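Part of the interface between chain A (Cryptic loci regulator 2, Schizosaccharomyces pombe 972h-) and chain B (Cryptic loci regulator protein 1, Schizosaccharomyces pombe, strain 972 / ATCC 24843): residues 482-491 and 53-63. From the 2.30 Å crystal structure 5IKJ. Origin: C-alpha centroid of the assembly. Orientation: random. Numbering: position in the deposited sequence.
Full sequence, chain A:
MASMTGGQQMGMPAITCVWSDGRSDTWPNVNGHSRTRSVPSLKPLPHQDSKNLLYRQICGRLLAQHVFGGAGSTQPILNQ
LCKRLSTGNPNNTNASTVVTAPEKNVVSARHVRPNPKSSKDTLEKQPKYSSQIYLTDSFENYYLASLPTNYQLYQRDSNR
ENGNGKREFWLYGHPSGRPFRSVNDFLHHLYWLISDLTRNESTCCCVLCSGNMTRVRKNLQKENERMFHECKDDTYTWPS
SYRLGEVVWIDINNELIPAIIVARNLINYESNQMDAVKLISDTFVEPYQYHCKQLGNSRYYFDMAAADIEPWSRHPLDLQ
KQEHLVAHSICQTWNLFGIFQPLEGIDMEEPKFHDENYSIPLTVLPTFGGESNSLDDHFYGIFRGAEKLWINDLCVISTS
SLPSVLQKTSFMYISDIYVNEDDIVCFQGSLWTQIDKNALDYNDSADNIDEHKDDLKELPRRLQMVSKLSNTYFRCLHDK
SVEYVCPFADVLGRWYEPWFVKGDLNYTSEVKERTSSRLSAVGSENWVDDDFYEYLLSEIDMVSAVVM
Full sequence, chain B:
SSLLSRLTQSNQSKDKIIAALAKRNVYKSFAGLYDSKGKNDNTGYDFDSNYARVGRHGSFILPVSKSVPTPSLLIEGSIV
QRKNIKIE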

# COMPACT_ATOMS: atom_id res chain seq x y z
N VAL A 482 -25.97 -1.14 -4.85
CA VAL A 482 -25.47 -2.17 -5.76
C VAL A 482 -24.19 -1.66 -6.40
O VAL A 482 -23.89 -0.47 -6.42
CB VAL A 482 -26.50 -2.56 -6.84
CG1 VAL A 482 -27.81 -3.01 -6.21
CG2 VAL A 482 -26.74 -1.41 -7.82
N GLU A 483 -23.42 -2.61 -6.93
CA GLU A 483 -22.27 -2.33 -7.77
C GLU A 483 -22.33 -3.27 -8.96
O GLU A 483 -23.21 -4.13 -9.05
CB GLU A 483 -20.95 -2.49 -6.99
CG GLU A 483 -20.77 -1.45 -5.89
CD GLU A 483 -19.58 -1.75 -4.99
OE1 GLU A 483 -19.01 -2.86 -5.10
OE2 GLU A 483 -19.23 -0.88 -4.16
N TYR A 484 -21.40 -3.11 -9.89
CA TYR A 484 -21.38 -3.91 -11.11
C TYR A 484 -20.05 -4.63 -11.25
O TYR A 484 -19.02 -4.19 -10.73
CB TYR A 484 -21.66 -3.04 -12.34
CG TYR A 484 -23.11 -2.62 -12.45
CD1 TYR A 484 -23.59 -1.54 -11.72
CD2 TYR A 484 -23.99 -3.31 -13.26
CE1 TYR A 484 -24.91 -1.16 -11.80
CE2 TYR A 484 -25.32 -2.93 -13.35
CZ TYR A 484 -25.77 -1.86 -12.62
OH TYR A 484 -27.09 -1.48 -12.71
N VAL A 485 -20.09 -5.75 -11.96
CA VAL A 485 -18.93 -6.62 -12.13
C VAL A 485 -18.71 -6.81 -13.63
O VAL A 485 -19.61 -7.26 -14.34
CB VAL A 485 -19.13 -7.98 -11.45
CG1 VAL A 485 -17.87 -8.84 -11.58
CG2 VAL A 485 -19.49 -7.79 -9.98
N CYS A 486 -17.51 -6.48 -14.09
CA CYS A 486 -17.11 -6.74 -15.46
C CYS A 486 -15.79 -7.51 -15.45
O CYS A 486 -15.00 -7.39 -14.51
CB CYS A 486 -16.94 -5.45 -16.26
SG CYS A 486 -15.53 -4.43 -15.75
N PRO A 487 -15.53 -8.30 -16.49
CA PRO A 487 -14.24 -9.00 -16.56
C PRO A 487 -13.11 -8.04 -16.89
O PRO A 487 -13.32 -6.95 -17.43
CB PRO A 487 -14.45 -10.02 -17.68
CG PRO A 487 -15.47 -9.39 -18.56
CD PRO A 487 -16.38 -8.61 -17.65
N PHE A 488 -11.90 -8.46 -16.54
CA PHE A 488 -10.71 -7.71 -16.92
C PHE A 488 -10.70 -7.39 -18.41
O PHE A 488 -10.13 -6.38 -18.83
CB PHE A 488 -9.47 -8.52 -16.53
CG PHE A 488 -8.17 -7.77 -16.67
CD1 PHE A 488 -8.07 -6.43 -16.33
CD2 PHE A 488 -7.03 -8.43 -17.11
CE1 PHE A 488 -6.86 -5.76 -16.45
CE2 PHE A 488 -5.83 -7.76 -17.23
CZ PHE A 488 -5.74 -6.43 -16.90
N ALA A 489 -11.36 -8.23 -19.22
CA ALA A 489 -11.41 -8.00 -20.66
C ALA A 489 -12.06 -6.67 -21.01
O ALA A 489 -11.77 -6.10 -22.07
CB ALA A 489 -12.17 -9.15 -21.34
N ASP A 490 -12.95 -6.16 -20.16
CA ASP A 490 -13.68 -4.93 -20.44
C ASP A 490 -13.08 -3.72 -19.74
O ASP A 490 -13.65 -2.62 -19.84
CB ASP A 490 -15.15 -5.09 -20.04
CG ASP A 490 -15.92 -5.99 -20.98
OD1 ASP A 490 -15.59 -6.00 -22.19
OD2 ASP A 490 -16.85 -6.68 -20.53
N VAL A 491 -11.96 -3.88 -19.04
CA VAL A 491 -11.22 -2.75 -18.49
C VAL A 491 -10.26 -2.24 -19.56
O VAL A 491 -9.46 -3.01 -20.11
CB VAL A 491 -10.46 -3.15 -17.22
CG1 VAL A 491 -9.68 -1.97 -16.66
CG2 VAL A 491 -11.42 -3.69 -16.17
N ARG B 53 -7.37 -15.73 -15.99
CA ARG B 53 -7.52 -15.41 -17.39
C ARG B 53 -8.32 -14.13 -17.55
O ARG B 53 -9.07 -13.73 -16.67
CB ARG B 53 -8.11 -16.57 -18.20
CG ARG B 53 -9.40 -17.17 -17.69
CD ARG B 53 -9.77 -18.35 -18.56
NE ARG B 53 -11.06 -18.93 -18.23
CZ ARG B 53 -12.19 -18.63 -18.85
NH1 ARG B 53 -12.19 -17.75 -19.84
NH2 ARG B 53 -13.33 -19.21 -18.48
N VAL B 54 -8.13 -13.49 -18.69
CA VAL B 54 -8.75 -12.20 -19.00
C VAL B 54 -10.27 -12.17 -19.07
O VAL B 54 -10.89 -11.22 -18.62
CB VAL B 54 -8.17 -11.65 -20.32
CG1 VAL B 54 -8.85 -10.35 -20.73
CG2 VAL B 54 -6.68 -11.44 -20.16
N GLY B 55 -10.88 -13.19 -19.65
CA GLY B 55 -12.32 -13.20 -19.76
C GLY B 55 -12.76 -12.90 -21.18
O GLY B 55 -11.96 -12.93 -22.10
N ARG B 56 -14.05 -12.62 -21.35
CA ARG B 56 -14.60 -12.37 -22.67
C ARG B 56 -14.95 -10.89 -22.83
O ARG B 56 -15.69 -10.34 -22.01
CB ARG B 56 -15.84 -13.23 -22.93
CG ARG B 56 -16.43 -13.02 -24.31
CD ARG B 56 -17.40 -14.13 -24.71
NE ARG B 56 -16.83 -15.46 -24.57
CZ ARG B 56 -15.82 -15.94 -25.29
NH1 ARG B 56 -15.24 -15.19 -26.22
NH2 ARG B 56 -15.39 -17.18 -25.08
N HIS B 57 -14.43 -10.28 -23.88
CA HIS B 57 -14.75 -8.90 -24.20
C HIS B 57 -16.23 -8.76 -24.56
O HIS B 57 -16.86 -9.71 -25.04
CB HIS B 57 -13.88 -8.41 -25.36
CG HIS B 57 -13.68 -6.93 -25.39
ND1 HIS B 57 -14.65 -6.05 -25.81
CD2 HIS B 57 -12.60 -6.17 -25.08
CE1 HIS B 57 -14.19 -4.81 -25.74
NE2 HIS B 57 -12.95 -4.86 -25.30
N GLY B 58 -16.77 -7.57 -24.33
CA GLY B 58 -18.13 -7.27 -24.74
C GLY B 58 -19.20 -8.13 -24.10
O GLY B 58 -20.31 -8.21 -24.63
N SER B 59 -18.90 -8.77 -22.97
CA SER B 59 -19.89 -9.57 -22.27
C SER B 59 -20.87 -8.63 -21.55
O SER B 59 -20.82 -7.41 -21.69
CB SER B 59 -19.21 -10.53 -21.30
OG SER B 59 -18.35 -9.83 -20.41
N PHE B 60 -21.78 -9.21 -20.77
CA PHE B 60 -22.72 -8.43 -19.99
C PHE B 60 -22.10 -8.04 -18.65
O PHE B 60 -21.29 -8.77 -18.08
CB PHE B 60 -24.02 -9.20 -19.75
CG PHE B 60 -24.99 -9.12 -20.90
CD1 PHE B 60 -25.54 -7.91 -21.28
CD2 PHE B 60 -25.36 -10.26 -21.59
CE1 PHE B 60 -26.43 -7.83 -22.33
CE2 PHE B 60 -26.26 -10.19 -22.64
CZ PHE B 60 -26.79 -8.97 -23.01
N ILE B 61 -22.49 -6.87 -18.17
CA ILE B 61 -21.97 -6.29 -16.93
C ILE B 61 -23.13 -6.28 -15.94
O ILE B 61 -24.11 -5.55 -16.12
CB ILE B 61 -21.38 -4.89 -17.16
CG1 ILE B 61 -21.06 -4.21 -15.82
CG2 ILE B 61 -22.33 -4.04 -18.00
CD1 ILE B 61 -20.31 -2.90 -15.97
N LEU B 62 -23.01 -7.08 -14.88
CA LEU B 62 -24.16 -7.41 -14.06
C LEU B 62 -24.09 -6.74 -12.69
O LEU B 62 -23.01 -6.56 -12.13
CB LEU B 62 -24.25 -8.93 -13.88
CG LEU B 62 -24.13 -9.73 -15.17
CD1 LEU B 62 -23.98 -11.22 -14.87
CD2 LEU B 62 -25.32 -9.48 -16.07
N PRO B 63 -25.24 -6.37 -12.12
CA PRO B 63 -25.24 -5.80 -10.77
C PRO B 63 -25.08 -6.86 -9.70
O PRO B 63 -25.47 -8.01 -9.86
CB PRO B 63 -26.61 -5.13 -10.68
CG PRO B 63 -27.47 -5.94 -11.58
CD PRO B 63 -26.58 -6.35 -12.72

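Backbone hydrogen bonding joins the two chains at one end of the contact, where Val485(A) and Leu62(B) form an antiparallel pair. Val485(A) N donates to Leu62(B) O at 3.0 Å; the return bond, from Leu62(B) N to Val485(A) O, is weak at 3.4 Å. Pro63(B), which has no amide hydrogen, suits the neighbouring non-hydrogen-bonded position opposite Tyr484(A). There CA-H groups approach carbonyls instead: Pro63(B) CA lies 3.1 Å from Glu483(A) O, and Tyr484(A) CA 3.3 Å from Leu62(B) O. Further along the chain, Ala489(A) N makes a weak hydrogen bond to Val54(B) O at 3.1 Å; the 126° angle at the hydrogen is far from linear.

A side-chain hydrogen bond holds the type II turn from Arg56(B) to Ser59(B). Gly58(B) N donates to Asp490(A) OD1 at 2.9 Å, so the carboxylate accepts from an amide within the turn. Glycine readily adopts the positive phi of Gly58(B). The turn is also braced internally, Ser59(B) OG donating to Arg56(B) O at 3.1 Å.

Apolar packing accompanies these polar links. Over one face of the Tyr484(A) ring sits Pro63(B), its CB 4.1 Å from the centroid of that ring in a CH-pi contact; the flat aromatic surface suits the compact pyrrolidine. Ile61(B) extends with both chi angles t, bringing its CG1 to 3.7 Å from Tyr484(A) CB and its CD1 to 4.2 Å from Cys486(A) CB. Further along, the small Ala489(A) allows close approach, its CB lying 3.6 Å from Val54(B) CG1.

Steric fit explains Gly55(B). A CB there would point toward chain A and clash with Pro487(A) CB, at 2.9 Å, while the backbone angles would also jam it against the preceding carbonyl oxygen.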